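Local coordinates for fucolectin-related protein (Streptococcus pneumoniae, PDB 2J22) that probably binds fucose-containing glycans such as blood group antigens, as the calcium-containing carbohydrate-binding module of a pneumococcal virulence factor, at residues Gln23-Tyr28 / His51-Ser56; Ser58-Asp63 / Val126-Arg131; Ala65-Leu70 / Gly120-Lys125; Leu73-Arg78 / Asn112-Asp117. One frame throughout, in Å; residues are numbered along the deposited sequence.

Contact 1 of 4, residues Gln23-Tyr28 / His51-Ser56; sequences QSSTDY and HTKEDS
Thr-26 and Thr-52 bring their CA atoms to 4.3 Å where two segments meet with end-to-end directions 117° apart. Segment 23-28 leaves the end of strand 20-23 of an F-type lectin-like beta-sandwich, and 51-56 lies later in the same connection to strand 59-64. Asp-27 N donates to His-51 O at 2.8 Å. Side chains add a polar network. Asp-55 OD2 accepts from Ser-24 OG at 2.7 Å. It also accepts from Ser-25 OG, by a bond modelled so short that its length is doubtful. Ser-24 OG in turn accepts from Trp-59 N. Lys-53 N donates to Ser-25 OG at 2.9 Å. Lys-53 NZ bonds Thr-26 O at 3.0 Å and makes a long salt bridge to Asp-27 OD1. One water donates to both Asp-27 OD2 and Thr-52 O, and Thr-52 O also takes the His-51 ND1 hydrogen. The Tyr-28 ring forms a T-shaped pair with His-51, with planes at 65°. Its CD2 sits over the centre of the imidazole, 3.5 Å from His-51 NE2.

Contact 2 of 4, residues Ser58-Asp63 / Val126-Arg131; sequences SWWEID and VRISLR
Trp-59 CG takes the position between its backbone N and carbonyl carbon (chi1 56°), while Arg-127 CG lies anti to its N and the chain bends at chi2 (125°). These torsions start the two side chains toward their contact. Both stand on the same face of an antiparallel strand pair, 59-63 with 126-130, inside a five-stranded sheet of the beta-sandwich. The guanidinium lies flat on the indole, with planes 13° apart. Arg-127 CZ is 3.7 Å from the centroid of the Trp-59 six-membered ring, a cation-pi contact. Arg-127 NH2 comes over the same ring face, 3.4 Å from Trp-59 CE2. The cation also has a carboxylate partner at its edge. Arg-127 NH1 donates to Glu-61 OE2 in a salt bridge, though the place of OE2 is not sure in the model. Glu-61 OE1 binds Arg-22 on the neighbouring strand. If the OE2 contact holds, two arginines would share one carboxylate.

Backbone bonds join Trp-60 to Ile-128 and Ile-62 to Val-126 in both directions. At the end of the pair Leu-130 N donates to Ser-58 O at 3.0 Å. The other face is apolar and turns to the interior, where Trp-60 and Ile-128 pack on Leu-139 and Val-142. Trp-60 NE1 donates to Ser-32 O. Trp-60 CE3 lies 4.2 Å from Ile-128 CD1. Ile-62 and Val-126 lie side by side, with Ile-62 CG2 3.6 Å from Val-126 CB.

Contact 3 of 4, residues Ala65-Leu70 / Gly120-Lys125; sequences AQTEEL and GLKGKK
Lys-124 runs from Thr-67 N past Gln-66 to Ala-65. Its CB lies 4.1 Å from Thr-67 N. CG is anti to the backbone N (chi1 167°) and approaches the Gln-66 carbonyl carbon. CD passes 3.8 Å from Gln-66 CA. CE comes level with the Ala-65 carbonyl group. The chain then bends at chi4 (65°) and sets NZ close against Ala-65, 3.1 Å from its O at a poor angle for a bond. The true partner of NZ is Asp-63 OD1, in a salt bridge. That same oxygen accepts from Ala-65 N, so one carboxylate holds both the corner and the lysine tip. Lys-124 and Lys-125 form a classic beta bulge opposite Tyr-94.

Strands 67-70 and 121-123 form an antiparallel pair in one sheet of the beta-sandwich. Corners at 65-66 and 124 lead to the other sheet, with strands 59-64 and 125-130. Glu-68 and Gly-123 exchange two backbone bonds. Leu-70 N donates to Leu-121 O at 2.7 Å, and Leu-70 CG also rests near that oxygen. Leu-70 turns inward to Ile-93 and Val-144. On the other face Glu-69 and Lys-122 lie side by side, pointing the same way. Their Glu-69 OE1 to Lys-122 NZ salt bridge is long, at 4.0 Å. Thr-67 CG2 touches Lys-122 CB at 3.7 Å. The exposed Glu-69 and Lys-122 pair is probably only a weak attraction, while the charge of Lys-124 is likely balanced by Asp-63.

Contact 4 of 4, residues Leu73-Arg78 / Asn112-Asp117; sequences LIIYNR and NNLSID
Leu-73 starts the contact by exchanging two backbone hydrogen bonds with Ile-116, the shorter one from Ile-116 N to Leu-73 O at 2.7 Å. Strands 73-77 and 113-117 are antiparallel neighbours in one sheet of the beta-sandwich, their axes 4.8 Å apart. Leu-73 points into the core, toward Ile-91 and Val-142. Ile-74 faces the other way. Its CG1, anti to the carbonyl carbon (chi1 -41°), meets Ser-115 OG at 3.5 Å, and its CG2 lies near Leu-114 O. The backbone of Ile-74 also bonds Glu-143 on strand 139-146, so this strand is paired along both edges.

Ile-75 repeats the two-way backbone bonding, here with Leu-114. The two side chains lie side by side on the core face, with Ile-75 CD1 4.1 Å from Leu-114 CD2. Leu-114 continues to Ile-106 on strand 100-108. Tyr-76 returns to the face of Ile-74. Its ring runs beside Asn-113, and Tyr-76 CD1 is 3.5 Å from Asn-113 CB. The Tyr-76 backbone bonds Glu-141, a calcium ligand, which ties this strand to the metal site. Asn-77 closes the pairing: its N donates to Asn-112 O at 2.8 Å. Asn-77 ND2 bonds Ile-83 O. A water donates to Asn-77 O at 2.6 Å and, weakly, to Asn-112 O.

Along the chain, contact 1 comes first. The chain between the two strands of contact 2 contains contact 3, which in turn encloses contact 4. Contact 2 lies in one sheet of the sandwich. Contacts 3 and 4 share strand 67-77 in the other, about 18 Å apart between centres. Ile-128 CD1 meets Ile-75 CG1 at 3.8 Å, joining contacts 2 and 4 across the core. Asp-63 and Lys-124 join contacts 2 and 3. Contacts 1 and 3 lie on opposite sides of the chain's centre, about 26 Å apart between centres. Contact 1 touches contact 2, and its His-51 approaches Arg-78 of contact 4. F-type lectins bind fucose through loops at one end of the sandwich; these loops may serve similarly.

Contact 1 of 4, residues Gln23-Tyr28 / His51-Ser56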
loop_
_atom_site.group_PDB
_atom_site.type_symbol
_atom_site.label_atom_id
_atom_site.label_comp_id
_atom_site.label_asym_id
_atom_site.label_seq_id
_atom_site.Cartn_x
_atom_site.Cartn_y
_atom_site.Cartn_z
ATOM N N GLN A 23 2.691 -9.880 -0.510
ATOM C CA GLN A 23 3.438 -9.195 0.547
ATOM C C GLN A 23 4.502 -10.124 1.097
ATOM O O GLN A 23 4.519 -11.310 0.777
ATOM C CB GLN A 23 2.470 -8.645 1.647
ATOM C CG GLN A 23 1.588 -9.684 2.401
ATOM C CD GLN A 23 0.456 -9.069 3.277
ATOM O OE1 GLN A 23 0.221 -7.825 3.286
ATOM N NE2 GLN A 23 -0.178 -9.894 4.047
ATOM N N SER A 24 5.391 -9.579 1.900
ATOM C CA SER A 24 6.561 -10.259 2.411
ATOM C C SER A 24 6.157 -11.496 3.217
ATOM O O SER A 24 6.817 -12.533 3.103
ATOM C CB SER A 24 7.384 -9.289 3.242
ATOM O OG SER A 24 6.571 -8.792 4.306
ATOM N N SER A 25 5.083 -11.407 4.017
ATOM C CA SER A 25 4.585 -12.598 4.709
ATOM C C SER A 25 3.184 -12.269 5.239
ATOM O O SER A 25 2.727 -11.159 5.135
ATOM C CB SER A 25 5.504 -13.021 5.876
ATOM O OG SER A 25 5.568 -11.975 6.846
ATOM N N THR A 26 2.511 -13.209 5.866
ATOM C CA THR A 26 1.164 -12.882 6.352
ATOM C C THR A 26 1.005 -13.367 7.780
ATOM O O THR A 26 1.430 -14.508 8.121
ATOM C CB THR A 26 0.152 -13.583 5.448
ATOM O OG1 THR A 26 0.219 -13.046 4.109
ATOM C CG2 THR A 26 -1.285 -13.368 5.926
ATOM N N ASP A 27 0.418 -12.524 8.627
ATOM C CA ASP A 27 0.140 -12.932 10.005
ATOM C C ASP A 27 -1.304 -12.560 10.324
ATOM O O ASP A 27 -1.844 -11.644 9.730
ATOM C CB ASP A 27 1.095 -12.215 10.927
ATOM C CG ASP A 27 1.664 -13.107 12.016
ATOM O OD1 ASP A 27 1.351 -14.302 12.044
ATOM O OD2 ASP A 27 2.437 -12.666 12.898
ATOM N N TYR A 28 -1.957 -13.328 11.188
ATOM C CA TYR A 28 -3.279 -12.897 11.731
ATOM C C TYR A 28 -4.353 -12.809 10.667
ATOM O O TYR A 28 -5.237 -11.977 10.691
ATOM C CB TYR A 28 -3.170 -11.575 12.508
ATOM C CG TYR A 28 -2.121 -11.630 13.602
ATOM C CD1 TYR A 28 -2.265 -12.505 14.685
ATOM C CD2 TYR A 28 -0.976 -10.797 13.572
ATOM C CE1 TYR A 28 -1.283 -12.609 15.694
ATOM C CE2 TYR A 28 0.028 -10.873 14.592
ATOM C CZ TYR A 28 -0.145 -11.784 15.647
ATOM O OH TYR A 28 0.800 -11.859 16.663
ATOM N N HIS A 51 -1.610 -7.610 7.291
ATOM C CA HIS A 51 -0.687 -7.845 8.410
ATOM C C HIS A 51 0.434 -8.761 7.975
ATOM O O HIS A 51 0.162 -9.907 7.542
ATOM C CB HIS A 51 -1.419 -8.449 9.629
ATOM C CG HIS A 51 -0.790 -8.087 10.952
ATOM N ND1 HIS A 51 0.561 -8.180 11.198
ATOM C CD2 HIS A 51 -1.344 -7.620 12.093
ATOM C CE1 HIS A 51 0.814 -7.811 12.445
ATOM N NE2 HIS A 51 -0.328 -7.451 13.007
ATOM N N THR A 52 1.661 -8.260 7.964
ATOM C CA THR A 52 2.816 -9.138 7.769
ATOM C C THR A 52 3.293 -9.689 9.097
ATOM O O THR A 52 2.909 -9.203 10.179
ATOM C CB THR A 52 3.979 -8.422 6.985
ATOM O OG1 THR A 52 4.538 -7.409 7.830
ATOM C CG2 THR A 52 3.429 -7.579 5.737
ATOM N N LYS A 53 4.151 -10.709 9.032
ATOM C CA LYS A 53 5.032 -11.027 10.129
ATOM C C LYS A 53 6.040 -9.921 10.409
ATOM O O LYS A 53 6.095 -8.919 9.706
ATOM C CB LYS A 53 5.752 -12.323 9.867
ATOM C CG LYS A 53 4.778 -13.515 9.948
ATOM C CD LYS A 53 5.408 -14.753 9.339
ATOM C CE LYS A 53 4.878 -16.036 9.922
ATOM N NZ LYS A 53 3.453 -16.245 9.583
ATOM N N GLU A 54 6.925 -10.180 11.368
ATOM C CA GLU A 54 7.878 -9.152 11.766
ATOM C C GLU A 54 9.117 -9.195 10.847
ATOM O O GLU A 54 10.199 -9.665 11.225
ATOM C CB GLU A 54 8.267 -9.349 13.207
ATOM C CG GLU A 54 7.128 -9.138 14.208
ATOM C CD GLU A 54 7.534 -9.703 15.557
ATOM O OE1 GLU A 54 7.553 -10.945 15.736
ATOM O OE2 GLU A 54 7.936 -8.914 16.410
ATOM N N ASP A 55 8.949 -8.743 9.616
ATOM C CA ASP A 55 9.937 -9.071 8.567
ATOM C C ASP A 55 11.058 -8.036 8.476
ATOM O O ASP A 55 10.977 -6.952 9.101
ATOM C CB ASP A 55 9.257 -9.174 7.176
ATOM C CG ASP A 55 8.397 -10.379 7.035
ATOM O OD1 ASP A 55 8.691 -11.456 7.635
ATOM O OD2 ASP A 55 7.384 -10.357 6.346
ATOM N N SER A 56 12.072 -8.330 7.641
ATOM C CA SER A 56 13.246 -7.472 7.567
ATOM C C SER A 56 13.701 -7.085 6.119
ATOM O O SER A 56 14.725 -7.570 5.660
ATOM C CB SER A 56 14.419 -8.159 8.348
ATOM O OG SER A 56 13.984 -8.590 9.612
HETATM O O HOH W 1 3.270 -9.970 12.874
#

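Contact 2 of 4, residues Ser58-Asp63 / Val126-Arg131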
loop_
_atom_site.group_PDB
_atom_site.type_symbol
_atom_site.label_atom_id
_atom_site.label_comp_id
_atom_site.label_asym_id
_atom_site.label_seq_id
_atom_site.Cartn_x
_atom_site.Cartn_y
_atom_site.Cartn_z
ATOM N N SER A 58 9.418 -5.703 6.242
ATOM C CA SER A 58 8.052 -5.903 5.780
ATOM C C SER A 58 7.693 -5.025 4.582
ATOM O O SER A 58 8.009 -3.834 4.551
ATOM C CB SER A 58 7.033 -5.656 6.913
ATOM O OG SER A 58 7.396 -6.373 8.092
ATOM N N TRP A 59 6.990 -5.608 3.599
ATOM C CA TRP A 59 6.562 -4.844 2.453
ATOM C C TRP A 59 5.257 -5.456 1.898
ATOM O O TRP A 59 4.884 -6.561 2.231
ATOM C CB TRP A 59 7.692 -4.771 1.377
ATOM C CG TRP A 59 8.181 -6.167 0.937
ATOM C CD1 TRP A 59 9.298 -6.804 1.361
ATOM C CD2 TRP A 59 7.559 -7.040 -0.011
ATOM N NE1 TRP A 59 9.405 -8.041 0.762
ATOM C CE2 TRP A 59 8.344 -8.212 -0.085
ATOM C CE3 TRP A 59 6.397 -6.958 -0.809
ATOM C CZ2 TRP A 59 7.995 -9.309 -0.897
ATOM C CZ3 TRP A 59 6.041 -8.032 -1.620
ATOM C CH2 TRP A 59 6.861 -9.202 -1.672
ATOM N N TRP A 60 4.610 -4.700 1.034
ATOM C CA TRP A 60 3.391 -5.093 0.341
ATOM C C TRP A 60 3.413 -4.519 -1.079
ATOM O O TRP A 60 3.949 -3.426 -1.338
ATOM C CB TRP A 60 2.163 -4.603 1.144
ATOM C CG TRP A 60 0.819 -4.690 0.469
ATOM C CD1 TRP A 60 -0.195 -5.519 0.820
ATOM C CD2 TRP A 60 0.299 -3.809 -0.522
ATOM N NE1 TRP A 60 -1.300 -5.238 0.065
ATOM C CE2 TRP A 60 -1.033 -4.179 -0.745
ATOM C CE3 TRP A 60 0.820 -2.692 -1.219
ATOM C CZ2 TRP A 60 -1.842 -3.575 -1.714
ATOM C CZ3 TRP A 60 0.009 -2.042 -2.156
ATOM C CH2 TRP A 60 -1.310 -2.503 -2.408
ATOM N N GLU A 61 2.838 -5.255 -2.019
ATOM C CA GLU A 61 2.910 -4.865 -3.422
ATOM C C GLU A 61 1.626 -5.138 -4.172
ATOM O O GLU A 61 0.925 -6.138 -3.886
ATOM C CB GLU A 61 3.974 -5.711 -4.108
ATOM C CG GLU A 61 4.510 -5.136 -5.383
ATOM C CD GLU A 61 5.733 -5.898 -5.748
ATOM O OE1 GLU A 61 5.577 -7.029 -6.282
ATOM O OE2 GLU A 61 6.808 -5.396 -5.425
ATOM N N ILE A 62 1.354 -4.286 -5.166
ATOM C CA ILE A 62 0.184 -4.420 -6.042
ATOM C C ILE A 62 0.661 -4.375 -7.499
ATOM O O ILE A 62 1.513 -3.553 -7.857
ATOM C CB ILE A 62 -0.863 -3.339 -5.769
ATOM C CG1 ILE A 62 -2.112 -3.585 -6.640
ATOM C CG2 ILE A 62 -0.244 -1.913 -5.970
ATOM C CD1 ILE A 62 -3.259 -2.661 -6.374
ATOM N N ASP A 63 0.137 -5.325 -8.297
ATOM C CA ASP A 63 0.429 -5.455 -9.738
ATOM C C ASP A 63 -0.820 -4.956 -10.455
ATOM O O ASP A 63 -1.892 -5.544 -10.313
ATOM C CB ASP A 63 0.747 -6.916 -10.117
ATOM C CG ASP A 63 1.227 -7.090 -11.615
ATOM O OD1 ASP A 63 1.175 -6.171 -12.434
ATOM O OD2 ASP A 63 1.724 -8.141 -12.023
ATOM N N VAL A 126 3.235 -1.132 -7.560
ATOM C CA VAL A 126 3.460 -0.216 -6.443
ATOM C C VAL A 126 3.789 -1.090 -5.220
ATOM O O VAL A 126 3.067 -2.088 -4.941
ATOM C CB VAL A 126 2.246 0.704 -6.132
ATOM C CG1 VAL A 126 2.636 1.724 -4.988
ATOM C CG2 VAL A 126 1.729 1.532 -7.337
ATOM N N ARG A 127 4.897 -0.747 -4.552
ATOM C CA ARG A 127 5.414 -1.430 -3.376
ATOM C C ARG A 127 5.430 -0.444 -2.227
ATOM O O ARG A 127 5.833 0.739 -2.397
ATOM C CB ARG A 127 6.827 -1.817 -3.624
ATOM C CG ARG A 127 7.440 -2.771 -2.593
ATOM C CD ARG A 127 7.957 -3.979 -3.375
ATOM N NE ARG A 127 8.988 -4.544 -2.658
ATOM C CZ ARG A 127 9.352 -5.811 -2.693
ATOM N NH1 ARG A 127 8.776 -6.719 -3.478
ATOM N NH2 ARG A 127 10.336 -6.137 -1.920
ATOM N N ILE A 128 4.967 -0.877 -1.064
ATOM C CA ILE A 128 5.128 -0.034 0.121
ATOM C C ILE A 128 6.073 -0.879 1.007
ATOM O O ILE A 128 5.771 -2.047 1.246
ATOM C CB ILE A 128 3.750 0.170 0.796
ATOM C CG1 ILE A 128 2.813 1.040 -0.071
ATOM C CG2 ILE A 128 3.981 0.803 2.202
ATOM C CD1 ILE A 128 1.391 1.141 0.448
ATOM N N SER A 129 7.197 -0.330 1.483
ATOM C CA SER A 129 8.212 -1.114 2.201
ATOM C C SER A 129 8.700 -0.314 3.385
ATOM O O SER A 129 9.221 0.833 3.198
ATOM C CB SER A 129 9.421 -1.442 1.265
ATOM O OG SER A 129 10.340 -2.407 1.823
ATOM N N LEU A 130 8.626 -0.919 4.585
ATOM C CA LEU A 130 9.032 -0.223 5.823
ATOM C C LEU A 130 10.584 -0.150 5.884
ATOM O O LEU A 130 11.245 -1.086 5.429
ATOM C CB LEU A 130 8.487 -1.009 7.024
ATOM C CG LEU A 130 6.951 -1.136 7.136
ATOM C CD1 LEU A 130 6.524 -1.884 8.445
ATOM C CD2 LEU A 130 6.236 0.200 7.110
ATOM N N ARG A 131 11.153 0.965 6.363
ATOM C CA ARG A 131 12.610 1.068 6.478
ATOM C C ARG A 131 13.188 0.619 7.845
ATOM O O ARG A 131 14.381 0.360 7.956
ATOM C CB ARG A 131 13.115 2.476 6.110
ATOM C CG ARG A 131 13.105 2.749 4.620
ATOM C CD ARG A 131 13.980 1.793 3.745
ATOM N NE ARG A 131 15.397 2.197 3.623
ATOM C CZ ARG A 131 15.814 3.315 3.006
ATOM N NH1 ARG A 131 14.928 4.145 2.443
ATOM N NH2 ARG A 131 17.119 3.609 2.950
#

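Contact 3 of 4, residues Ala65-Leu70 / Gly120-Lys125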
loop_
_atom_site.group_PDB
_atom_site.type_symbol
_atom_site.label_atom_id
_atom_site.label_comp_id
_atom_site.label_asym_id
_atom_site.label_seq_id
_atom_site.Cartn_x
_atom_site.Cartn_y
_atom_site.Cartn_z
ATOM N N ALA A 65 -1.390 -4.951 -13.601
ATOM C CA ALA A 65 -1.704 -5.855 -14.741
ATOM C C ALA A 65 -1.256 -5.304 -16.106
ATOM O O ALA A 65 -0.944 -6.081 -17.037
ATOM C CB ALA A 65 -3.190 -6.223 -14.787
ATOM N N GLN A 66 -1.258 -3.980 -16.229
ATOM C CA GLN A 66 -0.534 -3.293 -17.305
ATOM C C GLN A 66 -0.180 -1.895 -16.839
ATOM O O GLN A 66 -0.713 -1.430 -15.829
ATOM C CB GLN A 66 -1.383 -3.235 -18.563
ATOM C CG GLN A 66 -2.743 -2.641 -18.350
ATOM C CD GLN A 66 -3.170 -1.752 -19.509
ATOM O OE1 GLN A 66 -4.325 -1.350 -19.568
ATOM N NE2 GLN A 66 -2.224 -1.398 -20.396
ATOM N N THR A 67 0.702 -1.222 -17.586
ATOM C CA THR A 67 1.097 0.156 -17.318
ATOM C C THR A 67 -0.116 1.061 -17.323
ATOM O O THR A 67 -0.998 0.933 -18.198
ATOM C CB THR A 67 2.143 0.610 -18.367
ATOM O OG1 THR A 67 3.304 -0.224 -18.258
ATOM C CG2 THR A 67 2.678 2.019 -18.076
ATOM N N GLU A 68 -0.197 1.954 -16.324
ATOM C CA GLU A 68 -1.337 2.852 -16.244
ATOM C C GLU A 68 -0.778 4.218 -15.979
ATOM O O GLU A 68 0.318 4.322 -15.407
ATOM C CB GLU A 68 -2.375 2.465 -15.132
ATOM C CG GLU A 68 -3.110 1.116 -15.364
ATOM C CD GLU A 68 -4.165 1.088 -16.482
ATOM O OE1 GLU A 68 -4.531 2.128 -17.072
ATOM O OE2 GLU A 68 -4.668 -0.015 -16.784
ATOM N N GLU A 69 -1.528 5.234 -16.421
ATOM C CA GLU A 69 -1.261 6.634 -16.046
ATOM C C GLU A 69 -1.858 6.910 -14.687
ATOM O O GLU A 69 -3.056 6.963 -14.547
ATOM C CB GLU A 69 -1.797 7.619 -17.109
ATOM C CG GLU A 69 -1.087 7.481 -18.448
ATOM C CD GLU A 69 -1.782 8.292 -19.523
ATOM O OE1 GLU A 69 -1.758 9.548 -19.430
ATOM O OE2 GLU A 69 -2.399 7.655 -20.415
ATOM N N LEU A 70 -0.992 7.137 -13.700
ATOM C CA LEU A 70 -1.396 7.151 -12.315
ATOM C C LEU A 70 -1.649 8.579 -11.884
ATOM O O LEU A 70 -0.737 9.381 -11.962
ATOM C CB LEU A 70 -0.296 6.523 -11.425
ATOM C CG LEU A 70 0.174 5.130 -11.896
ATOM C CD1 LEU A 70 1.357 4.597 -11.089
ATOM C CD2 LEU A 70 -0.992 4.156 -11.899
ATOM N N GLY A 120 -0.219 11.593 -13.439
ATOM C CA GLY A 120 -0.109 10.811 -14.668
ATOM C C GLY A 120 1.203 10.035 -14.877
ATOM O O GLY A 120 1.441 9.468 -15.959
ATOM N N LEU A 121 2.065 9.987 -13.860
ATOM C CA LEU A 121 3.158 9.004 -13.829
ATOM C C LEU A 121 2.733 7.606 -14.375
ATOM O O LEU A 121 1.734 7.022 -13.889
ATOM C CB LEU A 121 3.653 8.875 -12.374
ATOM C CG LEU A 121 4.761 7.867 -12.070
ATOM C CD1 LEU A 121 6.077 8.359 -12.726
ATOM C CD2 LEU A 121 4.866 7.670 -10.516
ATOM N N LYS A 122 3.433 7.080 -15.400
ATOM C CA LYS A 122 3.159 5.727 -15.908
ATOM C C LYS A 122 3.884 4.680 -15.043
ATOM O O LYS A 122 5.105 4.795 -14.851
ATOM C CB LYS A 122 3.555 5.577 -17.385
ATOM C CG LYS A 122 2.644 6.398 -18.375
ATOM C CD LYS A 122 3.206 6.338 -19.768
ATOM C CE LYS A 122 2.133 6.791 -20.769
ATOM N NZ LYS A 122 1.813 8.213 -20.549
ATOM N N GLY A 123 3.110 3.723 -14.492
ATOM C CA GLY A 123 3.646 2.593 -13.727
ATOM C C GLY A 123 2.759 1.366 -13.795
ATOM O O GLY A 123 1.534 1.476 -14.105
ATOM N N LYS A 124 3.344 0.213 -13.459
ATOM C CA LYS A 124 2.594 -1.036 -13.459
ATOM C C LYS A 124 2.467 -1.703 -12.077
ATOM O O LYS A 124 1.569 -2.572 -11.883
ATOM C CB LYS A 124 3.222 -2.022 -14.459
ATOM C CG LYS A 124 2.728 -3.453 -14.322
ATOM C CD LYS A 124 2.781 -4.069 -15.654
ATOM C CE LYS A 124 2.710 -5.553 -15.612
ATOM N NZ LYS A 124 1.427 -5.925 -15.100
ATOM N N LYS A 125 3.358 -1.304 -11.160
ATOM C CA LYS A 125 3.448 -1.926 -9.830
ATOM C C LYS A 125 3.784 -0.900 -8.762
ATOM O O LYS A 125 4.582 0.034 -9.007
ATOM C CB LYS A 125 4.556 -3.006 -9.769
ATOM C CG LYS A 125 4.203 -4.298 -10.419
ATOM C CD LYS A 125 5.296 -5.343 -10.125
ATOM C CE LYS A 125 5.043 -6.605 -10.977
ATOM N NZ LYS A 125 6.217 -7.509 -10.865
#

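Contact 4 of 4, residues Leu73-Arg78 / Asn112-Asp117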
loop_
_atom_site.group_PDB
_atom_site.type_symbol
_atom_site.label_atom_id
_atom_site.label_comp_id
_atom_site.label_asym_id
_atom_site.label_seq_id
_atom_site.Cartn_x
_atom_site.Cartn_y
_atom_site.Cartn_z
ATOM N N LEU A 73 -2.496 8.328 -5.493
ATOM C CA LEU A 73 -2.408 7.172 -4.582
ATOM C C LEU A 73 -2.967 7.589 -3.201
ATOM O O LEU A 73 -2.576 8.646 -2.662
ATOM C CB LEU A 73 -0.971 6.643 -4.496
ATOM C CG LEU A 73 -0.527 5.744 -3.352
ATOM C CD1 LEU A 73 -1.147 4.368 -3.570
ATOM C CD2 LEU A 73 1.016 5.669 -3.469
ATOM N N ILE A 74 -3.913 6.802 -2.666
ATOM C CA ILE A 74 -4.329 7.003 -1.285
ATOM C C ILE A 74 -4.077 5.699 -0.400
ATOM O O ILE A 74 -4.407 4.559 -0.809
ATOM C CB ILE A 74 -5.802 7.553 -1.165
ATOM C CG1 ILE A 74 -6.127 8.629 -2.198
ATOM C CG2 ILE A 74 -6.025 8.132 0.212
ATOM C CD1 ILE A 74 -7.638 9.145 -2.150
ATOM N N ILE A 75 -3.358 5.893 0.700
ATOM C CA ILE A 75 -3.030 4.827 1.661
ATOM C C ILE A 75 -3.792 5.091 2.976
ATOM O O ILE A 75 -3.712 6.185 3.535
ATOM C CB ILE A 75 -1.512 4.780 1.924
ATOM C CG1 ILE A 75 -0.770 4.317 0.660
ATOM C CG2 ILE A 75 -1.157 3.883 3.148
ATOM C CD1 ILE A 75 0.595 4.961 0.526
ATOM N N TYR A 76 -4.549 4.099 3.422
ATOM C CA TYR A 76 -5.362 4.146 4.651
ATOM C C TYR A 76 -4.679 3.256 5.677
ATOM O O TYR A 76 -4.330 2.123 5.376
ATOM C CB TYR A 76 -6.780 3.661 4.374
ATOM C CG TYR A 76 -7.596 4.712 3.659
ATOM C CD1 TYR A 76 -8.142 5.768 4.372
ATOM C CD2 TYR A 76 -7.746 4.710 2.261
ATOM C CE1 TYR A 76 -8.841 6.779 3.758
ATOM C CE2 TYR A 76 -8.455 5.757 1.617
ATOM C CZ TYR A 76 -8.992 6.770 2.395
ATOM O OH TYR A 76 -9.735 7.773 1.843
ATOM N N ASN A 77 -4.339 3.823 6.830
ATOM C CA ASN A 77 -3.638 3.062 7.864
ATOM C C ASN A 77 -4.582 2.203 8.718
ATOM O O ASN A 77 -5.779 2.464 8.753
ATOM C CB ASN A 77 -2.963 4.094 8.776
ATOM C CG ASN A 77 -1.846 3.504 9.639
ATOM O OD1 ASN A 77 -1.506 2.340 9.536
ATOM N ND2 ASN A 77 -1.254 4.352 10.506
ATOM N N ARG A 78 -4.058 1.198 9.408
ATOM C CA ARG A 78 -4.730 0.601 10.548
ATOM C C ARG A 78 -5.086 1.726 11.552
ATOM O O ARG A 78 -4.394 2.750 11.600
ATOM C CB ARG A 78 -3.763 -0.372 11.250
ATOM C CG ARG A 78 -4.425 -1.249 12.370
ATOM C CD ARG A 78 -3.476 -2.295 12.991
ATOM N NE ARG A 78 -4.146 -2.952 14.132
ATOM C CZ ARG A 78 -3.542 -3.854 14.892
ATOM N NH1 ARG A 78 -2.267 -4.167 14.648
ATOM N NH2 ARG A 78 -4.177 -4.400 15.921
ATOM N N ASN A 112 -5.374 9.172 9.759
ATOM C CA ASN A 112 -5.443 7.777 9.387
ATOM C C ASN A 112 -5.138 7.521 7.909
ATOM O O ASN A 112 -5.293 6.417 7.462
ATOM C CB ASN A 112 -6.765 7.125 9.824
ATOM C CG ASN A 112 -8.007 7.711 9.116
ATOM O OD1 ASN A 112 -7.931 8.308 8.016
ATOM N ND2 ASN A 112 -9.170 7.529 9.758
ATOM N N ASN A 113 -4.692 8.540 7.171
ATOM C CA ASN A 113 -4.452 8.386 5.736
ATOM C C ASN A 113 -3.455 9.381 5.107
ATOM O O ASN A 113 -3.159 10.425 5.693
ATOM C CB ASN A 113 -5.777 8.320 4.965
ATOM C CG ASN A 113 -6.403 9.693 4.759
ATOM O OD1 ASN A 113 -7.150 10.180 5.597
ATOM N ND2 ASN A 113 -6.068 10.324 3.652
ATOM N N LEU A 114 -2.938 9.036 3.919
ATOM C CA LEU A 114 -2.058 9.919 3.148
ATOM C C LEU A 114 -2.390 9.848 1.668
ATOM O O LEU A 114 -2.557 8.779 1.119
ATOM C CB LEU A 114 -0.585 9.619 3.400
ATOM C CG LEU A 114 0.460 9.775 2.292
ATOM C CD1 LEU A 114 1.237 11.041 2.409
ATOM C CD2 LEU A 114 1.428 8.566 2.244
ATOM N N SER A 115 -2.490 11.014 1.043
ATOM C CA SER A 115 -2.820 11.124 -0.360
ATOM C C SER A 115 -1.579 11.616 -1.089
ATOM O O SER A 115 -0.868 12.485 -0.599
ATOM C CB SER A 115 -4.022 12.062 -0.581
ATOM O OG SER A 115 -4.700 11.758 -1.802
ATOM N N ILE A 116 -1.283 11.013 -2.236
ATOM C CA ILE A 116 -0.149 11.433 -3.049
ATOM C C ILE A 116 -0.642 11.665 -4.468
ATOM O O ILE A 116 -1.249 10.768 -5.054
ATOM C CB ILE A 116 0.919 10.345 -3.055
ATOM C CG1 ILE A 116 1.350 9.982 -1.623
ATOM C CG2 ILE A 116 2.086 10.757 -3.943
ATOM C CD1 ILE A 116 2.682 10.544 -1.181
ATOM N N ASP A 117 -0.408 12.852 -5.035
ATOM C CA ASP A 117 -0.794 13.064 -6.422
ATOM C C ASP A 117 0.386 12.562 -7.234
ATOM O O ASP A 117 1.515 12.685 -6.806
ATOM C CB ASP A 117 -1.108 14.542 -6.742
ATOM C CG ASP A 117 -2.508 14.979 -6.266
ATOM O OD1 ASP A 117 -3.467 14.163 -6.230
ATOM O OD2 ASP A 117 -2.753 16.164 -5.912
HETATM O O HOH W 2 -7.621 4.076 7.822
#